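Local coordinates for protein aldehyde dehydrogenase 12 (Zea mays, PDB 6D97) that probably oxidises L-glutamate gamma-semialdehyde to glutamate with NAD+, the last step of proline catabolism in plants, at residues 106-117 with 237-247; 92-101 with 184-192. All coordinates share one frame; numbering follows the deposited sequence.

Contact 1: 106-117 with 237-247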
loop_
_atom_site.group_PDB
_atom_site.type_symbol
_atom_site.label_atom_id
_atom_site.label_comp_id
_atom_site.label_asym_id
_atom_site.label_seq_id
_atom_site.Cartn_x
_atom_site.Cartn_y
_atom_site.Cartn_z
ATOM N N ARG A 106 -21.306 -1.831 10.909
ATOM C CA ARG A 106 -20.830 -2.968 11.689
ATOM C C ARG A 106 -19.312 -2.959 11.835
ATOM O O ARG A 106 -18.790 -3.493 12.821
ATOM C CB ARG A 106 -21.300 -4.280 11.064
ATOM C CG ARG A 106 -22.755 -4.610 11.349
ATOM C CD ARG A 106 -23.174 -5.912 10.676
ATOM N NE ARG A 106 -22.249 -7.014 10.945
ATOM C CZ ARG A 106 -22.304 -7.809 12.009
ATOM N NH1 ARG A 106 -23.242 -7.631 12.928
ATOM N NH2 ARG A 106 -21.417 -8.784 12.154
ATOM N N TYR A 107 -18.590 -2.379 10.870
ATOM C CA TYR A 107 -17.157 -2.167 11.058
ATOM C C TYR A 107 -16.896 -1.276 12.263
ATOM O O TYR A 107 -15.980 -1.535 13.052
ATOM C CB TYR A 107 -16.529 -1.536 9.817
ATOM C CG TYR A 107 -16.482 -2.401 8.584
ATOM C CD1 TYR A 107 -15.647 -3.509 8.515
ATOM C CD2 TYR A 107 -17.245 -2.078 7.468
ATOM C CE1 TYR A 107 -15.593 -4.283 7.376
ATOM C CE2 TYR A 107 -17.205 -2.847 6.329
ATOM C CZ TYR A 107 -16.378 -3.949 6.287
ATOM O OH TYR A 107 -16.323 -4.719 5.151
ATOM N N LEU A 108 -17.693 -0.214 12.416
ATOM C CA LEU A 108 -17.525 0.689 13.549
ATOM C C LEU A 108 -17.874 0.004 14.861
ATOM O O LEU A 108 -17.217 0.241 15.883
ATOM C CB LEU A 108 -18.387 1.934 13.357
ATOM C CG LEU A 108 -18.052 2.691 12.076
ATOM C CD1 LEU A 108 -18.777 4.032 12.016
ATOM C CD2 LEU A 108 -16.549 2.859 11.990
ATOM N N MET A 109 -18.913 -0.837 14.852
ATOM C CA MET A 109 -19.314 -1.555 16.056
ATOM C C MET A 109 -18.188 -2.434 16.571
ATOM O O MET A 109 -17.951 -2.515 17.780
ATOM C CB MET A 109 -20.552 -2.404 15.769
ATOM C CG MET A 109 -21.056 -3.226 16.947
ATOM S SD MET A 109 -22.448 -4.267 16.462
ATOM C CE MET A 109 -21.640 -5.479 15.418
ATOM N N TYR A 110 -17.480 -3.103 15.668
ATOM C CA TYR A 110 -16.421 -3.985 16.126
ATOM C C TYR A 110 -15.186 -3.204 16.542
ATOM O O TYR A 110 -14.374 -3.706 17.329
ATOM C CB TYR A 110 -16.101 -5.014 15.054
ATOM C CG TYR A 110 -16.963 -6.230 15.208
ATOM C CD1 TYR A 110 -16.663 -7.188 16.163
ATOM C CD2 TYR A 110 -18.095 -6.407 14.433
ATOM C CE1 TYR A 110 -17.450 -8.299 16.328
ATOM C CE2 TYR A 110 -18.887 -7.516 14.587
ATOM C CZ TYR A 110 -18.562 -8.459 15.536
ATOM O OH TYR A 110 -19.361 -9.565 15.688
ATOM N N GLY A 111 -15.021 -1.987 16.026
ATOM C CA GLY A 111 -14.057 -1.085 16.628
ATOM C C GLY A 111 -14.391 -0.801 18.079
ATOM O O GLY A 111 -13.518 -0.838 18.951
ATOM N N ASP A 112 -15.673 -0.544 18.360
ATOM C CA ASP A 112 -16.100 -0.262 19.728
ATOM C C ASP A 112 -16.017 -1.501 20.608
ATOM O O ASP A 112 -15.574 -1.419 21.760
ATOM C CB ASP A 112 -17.520 0.302 19.736
ATOM C CG ASP A 112 -17.584 1.734 19.238
ATOM O OD1 ASP A 112 -16.534 2.413 19.240
ATOM O OD2 ASP A 112 -18.683 2.176 18.842
ATOM N N ILE A 113 -16.455 -2.653 20.093
ATOM C CA ILE A 113 -16.368 -3.899 20.855
ATOM C C ILE A 113 -14.923 -4.185 21.233
ATOM O O ILE A 113 -14.614 -4.520 22.382
ATOM C CB ILE A 113 -16.974 -5.062 20.052
ATOM C CG1 ILE A 113 -18.483 -4.886 19.918
ATOM C CG2 ILE A 113 -16.637 -6.392 20.709
ATOM C CD1 ILE A 113 -19.091 -5.785 18.869
ATOM N N SER A 114 -14.013 -4.041 20.267
ATOM C CA SER A 114 -12.601 -4.301 20.531
ATOM C C SER A 114 -12.045 -3.344 21.578
ATOM O O SER A 114 -11.189 -3.727 22.384
ATOM C CB SER A 114 -11.801 -4.199 19.233
ATOM O OG SER A 114 -12.286 -5.109 18.260
ATOM N N ALA A 115 -12.519 -2.095 21.583
ATOM C CA ALA A 115 -12.039 -1.126 22.563
ATOM C C ALA A 115 -12.495 -1.500 23.966
ATOM O O ALA A 115 -11.704 -1.480 24.916
ATOM C CB ALA A 115 -12.516 0.279 22.194
ATOM N N LYS A 116 -13.779 -1.843 24.111
ATOM C CA LYS A 116 -14.294 -2.266 25.408
ATOM C C LYS A 116 -13.607 -3.538 25.885
ATOM O O LYS A 116 -13.259 -3.659 27.065
ATOM C CB LYS A 116 -15.809 -2.467 25.332
ATOM C CG LYS A 116 -16.616 -1.176 25.311
ATOM C CD LYS A 116 -18.094 -1.468 25.148
ATOM C CE LYS A 116 -18.643 -0.776 23.920
ATOM N NZ LYS A 116 -19.384 -1.713 23.028
ATOM N N ALA A 117 -13.393 -4.495 24.977
ATOM C CA ALA A 117 -12.749 -5.749 25.355
ATOM C C ALA A 117 -11.286 -5.535 25.725
ATOM O O ALA A 117 -10.801 -6.113 26.704
ATOM C CB ALA A 117 -12.876 -6.768 24.224
ATOM N N LEU A 237 -17.205 -12.343 28.204
ATOM C CA LEU A 237 -16.681 -10.982 28.241
ATOM C C LEU A 237 -17.039 -10.231 26.966
ATOM O O LEU A 237 -17.490 -9.080 27.015
ATOM C CB LEU A 237 -15.163 -11.021 28.450
ATOM C CG LEU A 237 -14.290 -9.757 28.535
ATOM C CD1 LEU A 237 -12.922 -10.149 29.096
ATOM C CD2 LEU A 237 -14.119 -9.015 27.196
ATOM N N LEU A 238 -16.837 -10.868 25.810
ATOM C CA LEU A 238 -17.109 -10.201 24.539
ATOM C C LEU A 238 -18.580 -9.825 24.417
ATOM O O LEU A 238 -18.913 -8.758 23.885
ATOM C CB LEU A 238 -16.679 -11.094 23.376
ATOM C CG LEU A 238 -15.174 -11.192 23.117
ATOM C CD1 LEU A 238 -14.854 -12.329 22.160
ATOM C CD2 LEU A 238 -14.657 -9.868 22.570
ATOM N N HIS A 239 -19.476 -10.689 24.902
ATOM C CA HIS A 239 -20.895 -10.347 24.916
ATOM C C HIS A 239 -21.154 -9.130 25.793
ATOM O O HIS A 239 -21.934 -8.245 25.423
ATOM C CB HIS A 239 -21.721 -11.539 25.395
ATOM C CG HIS A 239 -21.877 -12.620 24.372
ATOM N ND1 HIS A 239 -21.927 -13.955 24.707
ATOM C CD2 HIS A 239 -21.999 -12.565 23.025
ATOM C CE1 HIS A 239 -22.073 -14.676 23.610
ATOM N NE2 HIS A 239 -22.120 -13.858 22.575
ATOM N N ASP A 240 -20.501 -9.062 26.956
ATOM C CA ASP A 240 -20.614 -7.879 27.802
ATOM C C ASP A 240 -20.052 -6.634 27.131
ATOM O O ASP A 240 -20.453 -5.522 27.486
ATOM C CB ASP A 240 -19.903 -8.109 29.136
ATOM C CG ASP A 240 -20.693 -9.002 30.068
ATOM O OD1 ASP A 240 -21.831 -9.373 29.705
ATOM O OD2 ASP A 240 -20.182 -9.331 31.159
ATOM N N CYS A 241 -19.139 -6.796 26.176
ATOM C CA CYS A 241 -18.557 -5.670 25.461
ATOM C C CYS A 241 -19.309 -5.333 24.181
ATOM O O CYS A 241 -18.912 -4.402 23.473
ATOM C CB CYS A 241 -17.085 -5.949 25.143
ATOM S SG CYS A 241 -16.020 -6.028 26.598
ATOM N N GLY A 242 -20.378 -6.062 23.864
ATOM C CA GLY A 242 -21.248 -5.705 22.762
ATOM C C GLY A 242 -21.240 -6.660 21.590
ATOM O O GLY A 242 -21.908 -6.373 20.589
ATOM N N LEU A 243 -20.502 -7.763 21.663
ATOM C CA LEU A 243 -20.552 -8.778 20.616
ATOM C C LEU A 243 -21.978 -9.294 20.473
ATOM O O LEU A 243 -22.531 -9.834 21.444
ATOM C CB LEU A 243 -19.610 -9.938 20.927
ATOM C CG LEU A 243 -19.829 -11.199 20.081
ATOM C CD1 LEU A 243 -19.425 -10.976 18.637
ATOM C CD2 LEU A 243 -19.075 -12.378 20.685
ATOM N N PRO A 244 -22.610 -9.143 19.309
ATOM C CA PRO A 244 -24.011 -9.557 19.174
ATOM C C PRO A 244 -24.175 -11.058 19.349
ATOM O O PRO A 244 -23.350 -11.852 18.891
ATOM C CB PRO A 244 -24.378 -9.111 17.754
ATOM C CG PRO A 244 -23.416 -8.017 17.449
ATOM C CD PRO A 244 -22.137 -8.411 18.122
ATOM N N ALA A 245 -25.258 -11.436 20.032
ATOM C CA ALA A 245 -25.533 -12.844 20.289
ATOM C C ALA A 245 -25.541 -13.656 19.000
ATOM O O ALA A 245 -25.045 -14.788 18.965
ATOM C CB ALA A 245 -26.870 -12.988 21.020
ATOM N N GLU A 246 -26.080 -13.088 17.921
ATOM C CA GLU A 246 -26.288 -13.848 16.696
ATOM C C GLU A 246 -25.068 -13.882 15.787
ATOM O O GLU A 246 -25.120 -14.544 14.746
ATOM C CB GLU A 246 -27.478 -13.272 15.918
ATOM N N ASP A 247 -23.977 -13.202 16.147
ATOM C CA ASP A 247 -22.852 -13.057 15.231
ATOM C C ASP A 247 -21.911 -14.258 15.223
ATOM O O ASP A 247 -21.158 -14.423 14.257
ATOM C CB ASP A 247 -22.060 -11.787 15.557
ATOM C CG ASP A 247 -22.663 -10.548 14.924
ATOM O OD1 ASP A 247 -23.850 -10.601 14.542
ATOM O OD2 ASP A 247 -21.953 -9.527 14.800
#

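Contact 2: 92-101 with 184-192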
loop_
_atom_site.group_PDB
_atom_site.type_symbol
_atom_site.label_atom_id
_atom_site.label_comp_id
_atom_site.label_asym_id
_atom_site.label_seq_id
_atom_site.Cartn_x
_atom_site.Cartn_y
_atom_site.Cartn_z
ATOM N N CYS A 92 -26.204 -16.747 7.569
ATOM C CA CYS A 92 -25.252 -15.795 7.020
ATOM C C CYS A 92 -25.116 -16.007 5.517
ATOM O O CYS A 92 -24.643 -17.072 5.094
ATOM C CB CYS A 92 -23.896 -15.942 7.686
ATOM S SG CYS A 92 -22.665 -14.752 7.091
ATOM N N PRO A 93 -25.496 -15.038 4.687
ATOM C CA PRO A 93 -25.338 -15.196 3.238
ATOM C C PRO A 93 -23.875 -15.085 2.839
ATOM O O PRO A 93 -23.010 -14.707 3.632
ATOM C CB PRO A 93 -26.157 -14.036 2.670
ATOM C CG PRO A 93 -26.017 -12.973 3.716
ATOM C CD PRO A 93 -25.989 -13.696 5.044
ATOM N N LYS A 94 -23.602 -15.407 1.575
ATOM C CA LYS A 94 -22.223 -15.379 1.109
ATOM C C LYS A 94 -21.684 -13.962 0.971
ATOM O O LYS A 94 -20.464 -13.787 0.868
ATOM C CB LYS A 94 -22.102 -16.135 -0.211
ATOM C CG LYS A 94 -22.066 -17.639 -0.027
ATOM C CD LYS A 94 -22.025 -18.374 -1.355
ATOM C CE LYS A 94 -23.411 -18.511 -1.956
ATOM N NZ LYS A 94 -23.435 -19.390 -3.156
ATOM N N HIS A 95 -22.552 -12.947 0.974
ATOM C CA HIS A 95 -22.100 -11.563 1.033
ATOM C C HIS A 95 -21.992 -11.042 2.462
ATOM O O HIS A 95 -21.917 -9.823 2.665
ATOM C CB HIS A 95 -22.999 -10.649 0.186
ATOM C CG HIS A 95 -24.451 -11.009 0.205
ATOM N ND1 HIS A 95 -25.348 -10.448 1.086
ATOM C CD2 HIS A 95 -25.171 -11.842 -0.584
ATOM C CE1 HIS A 95 -26.554 -10.938 0.859
ATOM N NE2 HIS A 95 -26.474 -11.785 -0.151
ATOM N N GLY A 96 -21.975 -11.938 3.447
ATOM C CA GLY A 96 -21.521 -11.618 4.783
ATOM C C GLY A 96 -22.577 -10.986 5.671
ATOM O O GLY A 96 -23.648 -10.561 5.236
ATOM N N LEU A 97 -22.257 -10.948 6.969
ATOM C CA LEU A 97 -23.021 -10.115 7.889
ATOM C C LEU A 97 -22.847 -8.646 7.544
ATOM O O LEU A 97 -23.741 -7.832 7.801
ATOM C CB LEU A 97 -22.591 -10.379 9.333
ATOM C CG LEU A 97 -22.760 -11.807 9.849
ATOM C CD1 LEU A 97 -22.472 -11.894 11.336
ATOM C CD2 LEU A 97 -24.170 -12.277 9.556
ATOM N N HIS A 98 -21.702 -8.296 6.962
ATOM C CA HIS A 98 -21.456 -6.976 6.405
ATOM C C HIS A 98 -20.314 -7.099 5.406
ATOM O O HIS A 98 -19.576 -8.087 5.399
ATOM C CB HIS A 98 -21.124 -5.949 7.494
ATOM C CG HIS A 98 -19.876 -6.265 8.261
ATOM N ND1 HIS A 98 -19.886 -6.961 9.451
ATOM C CD2 HIS A 98 -18.577 -5.985 8.002
ATOM C CE1 HIS A 98 -18.650 -7.090 9.896
ATOM N NE2 HIS A 98 -17.835 -6.512 9.032
ATOM N N ASN A 99 -20.183 -6.086 4.561
ATOM C CA ASN A 99 -19.089 -6.011 3.604
ATOM C C ASN A 99 -18.843 -4.532 3.327
ATOM O O ASN A 99 -19.580 -3.693 3.861
ATOM C CB ASN A 99 -19.412 -6.812 2.334
ATOM C CG ASN A 99 -20.689 -6.370 1.662
ATOM O OD1 ASN A 99 -20.819 -5.219 1.245
ATOM N ND2 ASN A 99 -21.627 -7.302 1.502
ATOM N N PRO A 100 -17.828 -4.157 2.535
ATOM C CA PRO A 100 -17.550 -2.723 2.347
ATOM C C PRO A 100 -18.720 -1.905 1.822
ATOM O O PRO A 100 -18.671 -0.674 1.922
ATOM C CB PRO A 100 -16.385 -2.724 1.350
ATOM C CG PRO A 100 -15.672 -3.977 1.623
ATOM C CD PRO A 100 -16.744 -4.984 1.965
ATOM N N LEU A 101 -19.764 -2.529 1.274
ATOM C CA LEU A 101 -20.904 -1.794 0.741
ATOM C C LEU A 101 -22.203 -2.030 1.499
ATOM O O LEU A 101 -23.199 -1.359 1.205
ATOM C CB LEU A 101 -21.125 -2.154 -0.737
ATOM C CG LEU A 101 -20.010 -1.766 -1.708
ATOM C CD1 LEU A 101 -20.419 -2.070 -3.147
ATOM C CD2 LEU A 101 -19.636 -0.302 -1.546
ATOM N N GLY A 184 -11.079 -2.679 -6.291
ATOM C CA GLY A 184 -10.795 -3.947 -5.649
ATOM C C GLY A 184 -11.138 -3.943 -4.173
ATOM O O GLY A 184 -10.558 -3.170 -3.405
ATOM N N TYR A 185 -12.064 -4.804 -3.760
ATOM C CA TYR A 185 -12.549 -4.845 -2.390
ATOM C C TYR A 185 -12.107 -6.125 -1.695
ATOM O O TYR A 185 -11.713 -7.104 -2.334
ATOM C CB TYR A 185 -14.079 -4.753 -2.339
ATOM C CG TYR A 185 -14.643 -3.408 -2.729
ATOM C CD1 TYR A 185 -14.796 -2.395 -1.785
ATOM C CD2 TYR A 185 -15.035 -3.153 -4.042
ATOM C CE1 TYR A 185 -15.319 -1.166 -2.138
ATOM C CE2 TYR A 185 -15.557 -1.930 -4.406
ATOM C CZ TYR A 185 -15.699 -0.942 -3.450
ATOM O OH TYR A 185 -16.218 0.275 -3.817
ATOM N N ARG A 186 -12.184 -6.106 -0.366
ATOM C CA ARG A 186 -12.015 -7.301 0.455
ATOM C C ARG A 186 -13.411 -7.759 0.855
ATOM O O ARG A 186 -14.061 -7.139 1.700
ATOM C CB ARG A 186 -11.146 -7.026 1.677
ATOM C CG ARG A 186 -9.780 -6.431 1.378
ATOM C CD ARG A 186 -9.011 -7.254 0.364
ATOM N NE ARG A 186 -8.932 -8.660 0.748
ATOM C CZ ARG A 186 -8.320 -9.595 0.029
ATOM N NH1 ARG A 186 -7.730 -9.271 -1.111
ATOM N NH2 ARG A 186 -8.305 -10.853 0.448
ATOM N N TRP A 187 -13.875 -8.838 0.235
ATOM C CA TRP A 187 -15.211 -9.370 0.475
ATOM C C TRP A 187 -15.155 -10.488 1.505
ATOM O O TRP A 187 -14.205 -11.273 1.513
ATOM C CB TRP A 187 -15.812 -9.915 -0.815
ATOM C CG TRP A 187 -17.214 -9.488 -1.041
ATOM C CD1 TRP A 187 -18.327 -10.281 -1.072
ATOM C CD2 TRP A 187 -17.665 -8.152 -1.270
ATOM N NE1 TRP A 187 -19.443 -9.517 -1.311
ATOM C CE2 TRP A 187 -19.065 -8.206 -1.434
ATOM C CE3 TRP A 187 -17.021 -6.912 -1.351
ATOM C CZ2 TRP A 187 -19.832 -7.067 -1.673
ATOM C CZ3 TRP A 187 -17.782 -5.783 -1.590
ATOM C CH2 TRP A 187 -19.175 -5.868 -1.748
ATOM N N PRO A 188 -16.160 -10.606 2.366
ATOM C CA PRO A 188 -16.184 -11.720 3.317
ATOM C C PRO A 188 -16.506 -13.023 2.606
ATOM O O PRO A 188 -16.852 -13.060 1.424
ATOM C CB PRO A 188 -17.297 -11.329 4.295
ATOM C CG PRO A 188 -18.217 -10.505 3.474
ATOM C CD PRO A 188 -17.343 -9.741 2.507
ATOM N N TYR A 189 -16.384 -14.113 3.355
ATOM C CA TYR A 189 -16.817 -15.409 2.861
ATOM C C TYR A 189 -18.211 -15.783 3.339
ATOM O O TYR A 189 -18.889 -16.576 2.675
ATOM C CB TYR A 189 -15.835 -16.498 3.283
ATOM C CG TYR A 189 -14.476 -16.422 2.632
ATOM C CD1 TYR A 189 -14.261 -16.912 1.352
ATOM C CD2 TYR A 189 -13.394 -15.895 3.313
ATOM C CE1 TYR A 189 -13.008 -16.861 0.764
ATOM C CE2 TYR A 189 -12.149 -15.838 2.737
ATOM C CZ TYR A 189 -11.958 -16.323 1.467
ATOM O OH TYR A 189 -10.702 -16.260 0.914
ATOM N N GLY A 190 -18.652 -15.235 4.467
ATOM C CA GLY A 190 -19.943 -15.556 5.017
ATOM C C GLY A 190 -19.838 -16.548 6.157
ATOM O O GLY A 190 -19.191 -16.288 7.178
ATOM N N PRO A 191 -20.468 -17.714 6.001
ATOM C CA PRO A 191 -20.400 -18.748 7.045
ATOM C C PRO A 191 -19.039 -19.426 7.022
ATOM O O PRO A 191 -18.613 -19.958 5.993
ATOM C CB PRO A 191 -21.525 -19.716 6.658
ATOM C CG PRO A 191 -21.627 -19.582 5.165
ATOM C CD PRO A 191 -21.243 -18.155 4.827
ATOM N N VAL A 192 -18.343 -19.382 8.158
ATOM C CA VAL A 192 -16.993 -19.916 8.272
ATOM C C VAL A 192 -16.863 -20.690 9.579
ATOM O O VAL A 192 -17.728 -20.631 10.455
ATOM C CB VAL A 192 -15.918 -18.809 8.196
ATOM C CG1 VAL A 192 -16.085 -17.984 6.931
ATOM C CG2 VAL A 192 -15.972 -17.922 9.422
HETATM O O HOH W 1 -18.168 -14.582 -0.467
#

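Contact 1: 106-117 with 237-247
Asp247 draws two side chains of helix 105-121 onto one oxygen. Tyr110 OH donates to the anti lone pair of Asp247 OD2 (2.7 Å), with ring and carboxylate nearly coplanar (22° apart). Arg106 comes end-on with NH1 and NH2, both bonded to that same OD2; NH2, at 2.8 Å, lies above the carboxylate plane, whereas NH1 meets the syn lone pair of OD2. Three donors on one buried oxygen probably favour the ionised carboxylate, and a short acid suits a position where the helix supplies both a cation and a phenol.

Ile113 can be followed outward. Its CB lies near Cys241 O; CG1 continues past that carbonyl to Gly242 C, and CG2 points to Leu238 CD2. CD1, at the tip, ends 3.4 Å from Gly242 O and also lies above one face of the Tyr110 ring, offset toward its rim. A branched aliphatic chain thus fills the angle where helix 229-240 gives way to loop. Helix 203-214 flanks the contact, Tyr110 packing on its Met210 and Leu213, and Leu243 on Leu213.

Helix 229-240 closes in a Schellman motif, in which Gly242 N bonds to His239 O and Leu243 N to Leu238 O. Gly242 takes the positive phi of 113°, which a CB would oppose by jamming against the preceding carbonyl, and a CB would also press on Ile113 CG1 and Lys116 NZ. Lys116 bends at chi3 and chi4, which brings NZ within 2.8 Å of Cys241 O, above the carbonyl plane.

Farther along, the small Ala117 fits against the leucines: its CB meets CD2 of both Leu237 and Leu238, and Cys241 SG lies 3.4 Å from Ala117 N. Between Ile113 and the Arg106–Asp247 pair, Met109 and Pro244 reach tip to tip, Met109 CE being 3.7 Å from Pro244 CG.

Contact 2: 92-101 with 184-192
Cys92 SG rests on the backbone of Gly190, 3.5 Å from its C atom, and Cys92 O faces Pro191 CD. Next comes a type I turn from Pro93 to Gly96. Pro93 O, which accepts the turn's closing bond from Gly96 N, also receives a CA-H...O contact from Gly190; a side chain on Gly190 would clash there. A water donates to both Lys94 O and Pro188 O, joining two carbonyls that cannot bond each other, while Lys94 NZ bonds to His461 of the fourth subunit. Gly96 CA lies 3.7 Å from Pro188 CG, too near for a CB, and His98 O meets the same CG at 3.4 Å.

Asn99 lays its amide over the Trp187 ring, the planes 18° apart, with CB 4.0 Å from the centroid of the six-membered ring in a CH-pi contact. Its chi1 of 57° puts CG between backbone N and carbonyl carbon, where OD1 accepts from Leu101 N in an Asx turn and ND2 donates to His95 O (2.8 Å) and also bonds Gly479 O of the fourth subunit. An alanine here would remove the amide stacked on Trp187 and would probably leave His95 O and Leu101 N without these partners, the loop less firmly folded over the indole. Rigid Pro100 packs its CB against Tyr185 CD1 (3.5 Å), and Leu101 CG approaches the Trp187 edge.

The loop, between helices 83-90 and 105-121, thus lies along the end of strand 180-187, in the antiparallel sheet with strand 526-533, the turn after it and the start of strand 191-196, in the parallel Rossmann-type sheet.

How the contacts relate
The centres of contacts 1 and 2 lie about 18 Å apart, and the two meet where the loop 92-101 leads into helix 105-121. Arg106 NE probably bonds to His98 ND1 (2.8 Å), so the guanidinium that holds Asp247 in contact 1 also reaches back to the loop of contact 2. Beside it, Leu97 CD1 packs 3.4 Å from Arg106 NH2, and the Tyr107 OH lies 3.1 Å from Pro100 N. His98 NE2 bonds in turn to Tyr214 O, on the helix that Tyr110 packs against. Both contacts touch the third subunit and both lie away from the NAD pocket, although strand 191-196, begun in contact 2, carries the pocket residues Ile195 and Thr196.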